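Local coordinates for cell division protein FtsZ 1 (Methanocaldococcus jannaschii, PDB 1W5B) that binds GTP and probably, as a GTPase, polymerises into the contractile Z ring at the future cell division site, at residues Gly246-Ile251 / Thr338-Arg343; Ala156-Pro161 / Asp185-Ile190; Ala285-Met290 / Val333-Thr338. One frame throughout, in Å; residues are numbered along the deposited sequence.

Contact 1 (Gly246-Ile251 / Thr338-Arg343); sequences GGLAMI and TGVQSR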
loop_
_atom_site.group_PDB
_atom_site.type_symbol
_atom_site.label_atom_id
_atom_site.label_comp_id
_atom_site.label_asym_id
_atom_site.label_seq_id
_atom_site.Cartn_x
_atom_site.Cartn_y
_atom_site.Cartn_z
ATOM N N GLY A 246 -6.727 10.857 3.609
ATOM C CA GLY A 246 -6.626 10.499 2.207
ATOM C C GLY A 246 -7.868 9.848 1.632
ATOM O O GLY A 246 -8.085 9.876 0.417
ATOM N N GLY A 247 -8.691 9.261 2.493
ATOM C CA GLY A 247 -9.898 8.615 2.010
ATOM C C GLY A 247 -9.582 7.426 1.114
ATOM O O GLY A 247 -8.764 6.579 1.462
ATOM N N LEU A 248 -10.228 7.374 -0.046
ATOM C CA LEU A 248 -10.035 6.289 -1.003
ATOM C C LEU A 248 -8.974 6.722 -2.018
ATOM O O LEU A 248 -9.055 7.809 -2.589
ATOM C CB LEU A 248 -11.370 5.993 -1.699
ATOM C CG LEU A 248 -11.583 4.740 -2.549
ATOM C CD1 LEU A 248 -10.940 4.916 -3.908
ATOM C CD2 LEU A 248 -11.028 3.530 -1.818
ATOM N N ALA A 249 -7.978 5.870 -2.238
ATOM C CA ALA A 249 -6.904 6.196 -3.167
ATOM C C ALA A 249 -6.644 5.095 -4.190
ATOM O O ALA A 249 -6.929 3.919 -3.948
ATOM C CB ALA A 249 -5.616 6.489 -2.380
ATOM N N MET A 250 -6.100 5.491 -5.336
ATOM C CA MET A 250 -5.770 4.550 -6.398
ATOM C C MET A 250 -4.385 4.903 -6.922
ATOM O O MET A 250 -3.934 6.041 -6.788
ATOM C CB MET A 250 -6.802 4.615 -7.525
ATOM C CG MET A 250 -8.150 4.037 -7.147
ATOM S SD MET A 250 -9.190 3.786 -8.587
ATOM C CE MET A 250 -10.756 4.092 -7.941
ATOM N N ILE A 251 -3.709 3.929 -7.519
ATOM C CA ILE A 251 -2.359 4.163 -8.001
ATOM C C ILE A 251 -2.226 4.124 -9.512
ATOM O O ILE A 251 -3.122 3.672 -10.228
ATOM C CB ILE A 251 -1.380 3.118 -7.441
ATOM C CG1 ILE A 251 -1.600 1.774 -8.149
ATOM C CG2 ILE A 251 -1.608 2.929 -5.940
ATOM C CD1 ILE A 251 -0.524 0.742 -7.850
ATOM N N THR A 338 -5.211 10.509 -3.992
ATOM C CA THR A 338 -6.095 10.367 -2.841
ATOM C C THR A 338 -7.356 11.215 -2.918
ATOM O O THR A 338 -7.445 12.147 -3.713
ATOM C CB THR A 338 -5.345 10.742 -1.552
ATOM O OG1 THR A 338 -4.947 12.120 -1.614
ATOM C CG2 THR A 338 -4.112 9.889 -1.399
ATOM N N GLY A 339 -8.327 10.877 -2.074
ATOM C CA GLY A 339 -9.579 11.610 -2.029
ATOM C C GLY A 339 -10.469 11.448 -3.246
ATOM O O GLY A 339 -11.184 12.379 -3.616
ATOM N N VAL A 340 -10.448 10.275 -3.869
ATOM C CA VAL A 340 -11.269 10.058 -5.052
ATOM C C VAL A 340 -12.554 9.290 -4.761
ATOM O O VAL A 340 -13.235 8.862 -5.687
ATOM C CB VAL A 340 -10.486 9.303 -6.160
ATOM C CG1 VAL A 340 -9.242 10.087 -6.540
ATOM C CG2 VAL A 340 -10.113 7.906 -5.691
ATOM N N GLN A 341 -12.889 9.125 -3.483
ATOM C CA GLN A 341 -14.097 8.396 -3.096
ATOM C C GLN A 341 -15.374 9.005 -3.675
ATOM O O GLN A 341 -16.342 8.294 -3.954
ATOM C CB GLN A 341 -14.223 8.336 -1.569
ATOM C CG GLN A 341 -14.270 9.697 -0.891
ATOM C CD GLN A 341 -12.953 10.070 -0.235
ATOM O OE1 GLN A 341 -11.886 9.951 -0.842
ATOM N NE2 GLN A 341 -13.022 10.528 1.012
ATOM N N SER A 342 -15.375 10.319 -3.849
ATOM C CA SER A 342 -16.541 11.016 -4.384
ATOM C C SER A 342 -16.773 10.701 -5.859
ATOM O O SER A 342 -17.866 10.920 -6.382
ATOM C CB SER A 342 -16.370 12.524 -4.208
ATOM O OG SER A 342 -15.187 12.968 -4.850
ATOM N N ARG A 343 -15.744 10.187 -6.526
ATOM C CA ARG A 343 -15.844 9.852 -7.943
ATOM C C ARG A 343 -15.931 8.356 -8.193
ATOM O O ARG A 343 -15.850 7.908 -9.331
ATOM C CB ARG A 343 -14.654 10.430 -8.715
ATOM C CG ARG A 343 -14.799 11.908 -9.051
ATOM C CD ARG A 343 -14.757 12.779 -7.807
ATOM N NE ARG A 343 -15.269 14.130 -8.047
ATOM C CZ ARG A 343 -14.825 14.955 -8.991
ATOM N NH1 ARG A 343 -13.849 14.579 -9.806
ATOM N NH2 ARG A 343 -15.353 16.166 -9.112
#
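The side-chain amide of Gln-341 turns one side toward Gly-247 and Leu-248. Gly-247 CA approaches it obliquely, beyond the OE1 and NE2 ends, 3.7 Å from Gln-341 OE1. From the same side Leu-248 N donates to Gln-341 OE1 at 3.2 Å, nearly straight (168°) but well above the carbonyl plane rather than on a lone pair. With CG between the backbone N and the carbonyl carbon (chi1 58°) and a bend at chi2, the glutamine folds back onto the turn, and Gln-341 CB rests on Leu-248 CB at 3.7 Å. The backbones add two bonds: Gly-339 N to Gly-246 O at 2.7 Å, and Val-340 N to Leu-248 O at 3.1 Å, in the carbonyl plane. Beyond them Val-340 CG2 packs against Leu-248 CD1 (3.6 Å), these side chains crossing at about a right angle, while Thr-338 CG2 meets the methyl of Ala-249. An alanine at Gln-341 removes the amide, which would probably leave the Leu-248 N-H without its acceptor and uncover the glycine turn. Chemically, then, one side chain and two amides satisfy polar backbone atoms where the chain turns a corner at Leu-248 into strand 249-256.

Contact 2 (Ala156-Pro161 / Asp185-Ile190); sequences AVVTLP and DTLVVI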
loop_
_atom_site.group_PDB
_atom_site.type_symbol
_atom_site.label_atom_id
_atom_site.label_comp_id
_atom_site.label_asym_id
_atom_site.label_seq_id
_atom_site.Cartn_x
_atom_site.Cartn_y
_atom_site.Cartn_z
ATOM N N ALA A 156 -4.054 1.357 4.192
ATOM C CA ALA A 156 -4.233 0.035 3.622
ATOM C C ALA A 156 -3.897 0.099 2.136
ATOM O O ALA A 156 -4.092 1.126 1.492
ATOM C CB ALA A 156 -5.680 -0.446 3.817
ATOM N N VAL A 157 -3.364 -0.998 1.615
ATOM C CA VAL A 157 -3.027 -1.117 0.205
ATOM C C VAL A 157 -3.470 -2.531 -0.096
ATOM O O VAL A 157 -2.789 -3.496 0.244
ATOM C CB VAL A 157 -1.506 -0.988 -0.064
ATOM C CG1 VAL A 157 -1.237 -1.131 -1.560
ATOM C CG2 VAL A 157 -0.993 0.354 0.434
ATOM N N VAL A 158 -4.635 -2.644 -0.715
ATOM C CA VAL A 158 -5.209 -3.933 -1.021
ATOM C C VAL A 158 -5.572 -4.053 -2.490
ATOM O O VAL A 158 -5.631 -3.051 -3.218
ATOM C CB VAL A 158 -6.484 -4.145 -0.183
ATOM C CG1 VAL A 158 -6.160 -3.948 1.281
ATOM C CG2 VAL A 158 -7.563 -3.137 -0.603
ATOM N N THR A 159 -5.817 -5.288 -2.913
ATOM C CA THR A 159 -6.202 -5.568 -4.289
ATOM C C THR A 159 -7.589 -6.186 -4.315
ATOM O O THR A 159 -8.009 -6.826 -3.353
ATOM C CB THR A 159 -5.268 -6.587 -4.957
ATOM O OG1 THR A 159 -5.356 -7.830 -4.252
ATOM C CG2 THR A 159 -3.832 -6.092 -4.962
ATOM N N LEU A 160 -8.295 -5.974 -5.423
ATOM C CA LEU A 160 -9.619 -6.545 -5.636
ATOM C C LEU A 160 -9.307 -7.736 -6.539
ATOM O O LEU A 160 -8.345 -7.698 -7.303
ATOM C CB LEU A 160 -10.535 -5.534 -6.340
ATOM C CG LEU A 160 -11.539 -4.700 -5.515
ATOM C CD1 LEU A 160 -11.158 -4.615 -4.046
ATOM C CD2 LEU A 160 -11.633 -3.313 -6.121
ATOM N N PRO A 161 -10.102 -8.811 -6.461
ATOM C CA PRO A 161 -9.852 -9.996 -7.289
ATOM C C PRO A 161 -10.122 -9.855 -8.783
ATOM O O PRO A 161 -10.821 -8.941 -9.219
ATOM C CB PRO A 161 -10.744 -11.049 -6.640
ATOM C CG PRO A 161 -11.942 -10.233 -6.231
ATOM C CD PRO A 161 -11.302 -8.996 -5.625
ATOM N N ASP A 185 -7.151 5.610 7.374
ATOM C CA ASP A 185 -6.988 7.037 7.147
ATOM C C ASP A 185 -6.882 7.215 5.627
ATOM O O ASP A 185 -7.410 8.177 5.067
ATOM C CB ASP A 185 -5.751 7.548 7.894
ATOM C CG ASP A 185 -5.898 7.404 9.407
ATOM O OD1 ASP A 185 -6.940 7.843 9.938
ATOM O OD2 ASP A 185 -4.992 6.851 10.065
ATOM N N THR A 186 -6.211 6.266 4.972
ATOM C CA THR A 186 -6.103 6.248 3.513
ATOM C C THR A 186 -6.210 4.790 3.069
ATOM O O THR A 186 -5.516 3.932 3.602
ATOM C CB THR A 186 -4.769 6.824 2.997
ATOM O OG1 THR A 186 -4.618 8.171 3.457
ATOM C CG2 THR A 186 -4.754 6.832 1.452
ATOM N N LEU A 187 -7.092 4.516 2.109
ATOM C CA LEU A 187 -7.296 3.163 1.594
ATOM C C LEU A 187 -6.926 3.106 0.110
ATOM O O LEU A 187 -7.659 3.600 -0.741
ATOM C CB LEU A 187 -8.761 2.746 1.774
ATOM C CG LEU A 187 -9.211 1.436 1.108
ATOM C CD1 LEU A 187 -8.238 0.308 1.426
ATOM C CD2 LEU A 187 -10.614 1.073 1.585
ATOM N N VAL A 188 -5.779 2.510 -0.196
ATOM C CA VAL A 188 -5.335 2.406 -1.577
ATOM C C VAL A 188 -5.852 1.093 -2.161
ATOM O O VAL A 188 -5.524 0.019 -1.666
ATOM C CB VAL A 188 -3.804 2.430 -1.664
ATOM C CG1 VAL A 188 -3.372 2.473 -3.113
ATOM C CG2 VAL A 188 -3.258 3.631 -0.907
ATOM N N VAL A 189 -6.666 1.185 -3.207
ATOM C CA VAL A 189 -7.237 -0.000 -3.834
ATOM C C VAL A 189 -6.707 -0.233 -5.246
ATOM O O VAL A 189 -6.783 0.654 -6.098
ATOM C CB VAL A 189 -8.770 0.099 -3.914
ATOM C CG1 VAL A 189 -9.348 -1.239 -4.334
ATOM C CG2 VAL A 189 -9.335 0.508 -2.569
ATOM N N ILE A 190 -6.192 -1.438 -5.482
ATOM C CA ILE A 190 -5.628 -1.834 -6.776
ATOM C C ILE A 190 -6.510 -2.924 -7.391
ATOM O O ILE A 190 -6.578 -4.042 -6.871
ATOM C CB ILE A 190 -4.205 -2.405 -6.601
ATOM C CG1 ILE A 190 -3.363 -1.442 -5.771
ATOM C CG2 ILE A 190 -3.565 -2.638 -7.960
ATOM C CD1 ILE A 190 -1.975 -1.975 -5.395
#
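Val-157 and Val-188 stand side by side and point the same way, paired in neighbouring parallel strands, with Val-157 CG2 4.1 Å from Val-188 CB. One residue pair further along the same face, Ile-190 lies obliquely to Val-157. Its CG1 is anti to the carbonyl carbon (chi1 -51°), a setting that lets Ile-190 CD1 lean back along the strand to Val-157 CG1, 4.0 Å away. Thr-159 closes the row, its CG2 against Ile-190 CB. Helix 207-227 packs on this face, with Val-219 on Val-157 and Val-214 on Ile-190.

The other face carries Ala-156, Val-158, Leu-187 and Val-189. Leu-187 swings across to the neighbouring strand, where its CD1 touches Ala-156 CB at 3.6 Å and also comes near Val-158 CG2, the leucine and valine side chains crossing at about a right angle. Leu-160 runs at a slant to Val-189 and turns the fork of its two methyls onto Val-189 CG1, CD2 being the nearer at 3.6 Å. Helix 167-183, the crossover between the strands, covers this side through Leu-177.

Between the two faces runs a regular ladder. Val-188 N donates to Ala-156 O at 2.8 Å, and Ile-190 N to Val-158 O at the same length. Ala-156, Val-158 and Leu-160 return bonds to the carbonyls of Thr-186, Val-188 and Ile-190. The short segments are turned by 27°, the twist of a beta-alpha-beta unit in the Rossmann-like GTPase domain. GTP touches Pro-161, which follows the first strand, and lies about 5 Å from the side chain of Thr-159.

The chemistry is that of a buried sheet interior: branched aliphatic groups dominate both faces, and the polar backbone atoms between them are matched strand to strand, an arrangement consistent with a firmly held strand end near the nucleotide.

Contact 3 (Ala285-Met290 / Val333-Thr338); sequences ALIHVM and VLLVIT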
loop_
_atom_site.group_PDB
_atom_site.type_symbol
_atom_site.label_atom_id
_atom_site.label_comp_id
_atom_site.label_asym_id
_atom_site.label_seq_id
_atom_site.Cartn_x
_atom_site.Cartn_y
_atom_site.Cartn_z
ATOM N N ALA A 285 -1.923 14.002 -3.703
ATOM C CA ALA A 285 -1.174 12.932 -4.332
ATOM C C ALA A 285 0.181 12.730 -3.689
ATOM O O ALA A 285 0.753 13.641 -3.098
ATOM C CB ALA A 285 -1.001 13.222 -5.824
ATOM N N LEU A 286 0.673 11.507 -3.803
ATOM C CA LEU A 286 1.977 11.136 -3.292
ATOM C C LEU A 286 2.709 10.664 -4.542
ATOM O O LEU A 286 2.233 9.768 -5.243
ATOM C CB LEU A 286 1.842 9.998 -2.277
ATOM C CG LEU A 286 1.100 10.352 -0.985
ATOM C CD1 LEU A 286 0.570 9.097 -0.325
ATOM C CD2 LEU A 286 2.038 11.087 -0.053
ATOM N N ILE A 287 3.848 11.281 -4.837
ATOM C CA ILE A 287 4.606 10.912 -6.021
ATOM C C ILE A 287 5.983 10.402 -5.660
ATOM O O ILE A 287 6.734 11.077 -4.974
ATOM C CB ILE A 287 4.793 12.115 -6.968
ATOM C CG1 ILE A 287 3.439 12.737 -7.313
ATOM C CG2 ILE A 287 5.481 11.659 -8.252
ATOM C CD1 ILE A 287 3.557 14.051 -8.078
ATOM N N HIS A 288 6.318 9.202 -6.114
ATOM C CA HIS A 288 7.636 8.678 -5.843
ATOM C C HIS A 288 8.367 8.404 -7.153
ATOM O O HIS A 288 7.984 7.529 -7.919
ATOM C CB HIS A 288 7.555 7.396 -5.010
ATOM C CG HIS A 288 8.878 6.950 -4.467
ATOM N ND1 HIS A 288 9.008 5.882 -3.605
ATOM C CD2 HIS A 288 10.130 7.420 -4.673
ATOM C CE1 HIS A 288 10.282 5.713 -3.304
ATOM N NE2 HIS A 288 10.986 6.635 -3.939
ATOM N N VAL A 289 9.429 9.157 -7.404
ATOM C CA VAL A 289 10.212 8.962 -8.617
ATOM C C VAL A 289 11.432 8.131 -8.250
ATOM O O VAL A 289 12.156 8.464 -7.318
ATOM C CB VAL A 289 10.678 10.311 -9.214
ATOM C CG1 VAL A 289 11.406 10.075 -10.521
ATOM C CG2 VAL A 289 9.481 11.219 -9.432
ATOM N N MET A 290 11.640 7.035 -8.973
ATOM C CA MET A 290 12.769 6.153 -8.727
ATOM C C MET A 290 13.550 5.974 -10.029
ATOM O O MET A 290 12.966 5.731 -11.088
ATOM C CB MET A 290 12.270 4.797 -8.216
ATOM C CG MET A 290 11.413 4.891 -6.956
ATOM S SD MET A 290 10.386 3.415 -6.725
ATOM C CE MET A 290 8.830 3.992 -7.372
ATOM N N VAL A 333 7.863 5.673 -12.002
ATOM C CA VAL A 333 7.052 6.639 -11.282
ATOM C C VAL A 333 5.846 5.994 -10.621
ATOM O O VAL A 333 5.033 5.369 -11.292
ATOM C CB VAL A 333 6.548 7.756 -12.218
ATOM C CG1 VAL A 333 5.498 8.597 -11.504
ATOM C CG2 VAL A 333 7.714 8.629 -12.661
ATOM N N LEU A 334 5.755 6.122 -9.298
ATOM C CA LEU A 334 4.614 5.597 -8.558
ATOM C C LEU A 334 3.765 6.811 -8.227
ATOM O O LEU A 334 4.254 7.785 -7.665
ATOM C CB LEU A 334 5.038 4.919 -7.250
ATOM C CG LEU A 334 3.868 4.555 -6.320
ATOM C CD1 LEU A 334 2.993 3.495 -6.981
ATOM C CD2 LEU A 334 4.404 4.043 -4.980
ATOM N N LEU A 335 2.497 6.742 -8.588
ATOM C CA LEU A 335 1.551 7.814 -8.346
ATOM C C LEU A 335 0.472 7.249 -7.434
ATOM O O LEU A 335 0.053 6.111 -7.607
ATOM C CB LEU A 335 0.912 8.235 -9.670
ATOM C CG LEU A 335 1.168 9.579 -10.346
ATOM C CD1 LEU A 335 2.637 9.950 -10.342
ATOM C CD2 LEU A 335 0.626 9.481 -11.770
ATOM N N VAL A 336 0.032 8.040 -6.463
ATOM C CA VAL A 336 -1.029 7.631 -5.549
ATOM C C VAL A 336 -1.962 8.832 -5.427
ATOM O O VAL A 336 -1.616 9.831 -4.800
ATOM C CB VAL A 336 -0.475 7.256 -4.148
ATOM C CG1 VAL A 336 -1.629 6.905 -3.211
ATOM C CG2 VAL A 336 0.481 6.068 -4.261
ATOM N N ILE A 337 -3.131 8.740 -6.054
ATOM C CA ILE A 337 -4.100 9.823 -6.024
ATOM C C ILE A 337 -5.108 9.557 -4.915
ATOM O O ILE A 337 -5.774 8.517 -4.892
ATOM C CB ILE A 337 -4.806 9.971 -7.403
ATOM C CG1 ILE A 337 -3.897 10.722 -8.383
ATOM C CG2 ILE A 337 -6.080 10.757 -7.257
ATOM C CD1 ILE A 337 -2.519 10.149 -8.527
ATOM N N THR A 338 -5.211 10.509 -3.992
ATOM C CA THR A 338 -6.095 10.367 -2.841
ATOM C C THR A 338 -7.356 11.215 -2.918
ATOM O O THR A 338 -7.445 12.147 -3.713
ATOM C CB THR A 338 -5.345 10.742 -1.552
ATOM O OG1 THR A 338 -4.947 12.120 -1.614
ATOM C CG2 THR A 338 -4.112 9.889 -1.399
#
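His-288 and Leu-334 form a hydrogen-bonded antiparallel pair with two almost straight bonds: His-288 N to Leu-334 O at 2.9 Å (174°) and Leu-334 N to His-288 O at 3.0 Å (177°). The next such pair, Leu-286 with Val-336, is less even. Leu-286 N reaches Val-336 O at 3.0 Å, whereas the return bond from Val-336 N to Leu-286 O is bent and weak.

The imidazole of His-288 leads away from strand 331-338. Its CG is anti to the backbone N (chi1 -169°), and both ring nitrogens are bonded beyond the two strands, ND1 to Gly-221 O on helix 207-227 and NE2 to Thr-322 OG1. A carbonyl facing ND1 is consistent with a proton on that nitrogen, and the two bonds fix the turn of the ring. Met-290 CG lies over one ring face, offset toward the rim. The methionine chain then bends at chi3 and brings Met-290 CE back across the strands to Leu-334 CB, 3.9 Å away.

Also on the histidine side, Leu-286 and Val-336 meet through their CB atoms at 4.0 Å. Val-336 leans in addition on Ala-249 and Ile-251 of the neighbouring strand. On the reverse face Ile-287 and Leu-335 lie side by side and point the same way, with Ile-287 CG2 3.9 Å from Leu-335 CD1. Ala-285 CB approaches Ile-337 CD1 at 4.4 Å, a looser touch. Helices 261-270 and 297-308 close over this side, Val-307 reaching both Ile-287 and Leu-335.

A central antiparallel strand pair, with helices over one face and helix 207-227 meeting the other, belongs to the four-stranded mixed sheet of the FtsZ C-terminal domain, the fold that FtsZ shares with tubulin.

How the contacts relate
Contact 1 lies between the other two and touches both. On one side its chain runs along the outer edge of strand 186-191, with Gly-247 O 2.7 Å from Leu-187 N and Ala-249 N 2.7 Å from Leu-187 O, both probable hydrogen bonds. On the other it enters the sheet of contact 3, Met-250 O lying 2.9 Å from Ile-337 N. Contacts 1 and 3 share Thr-338, and contact 3 is nested within the loop that contact 1 closes. Centres of contacts 1 and 2 are about 10 Å apart, those of 2 and 3 about 15 Å. Contact 2 alone adjoins GTP; contacts 1 and 3 lie away from the nucleotide, in the C-terminal domain.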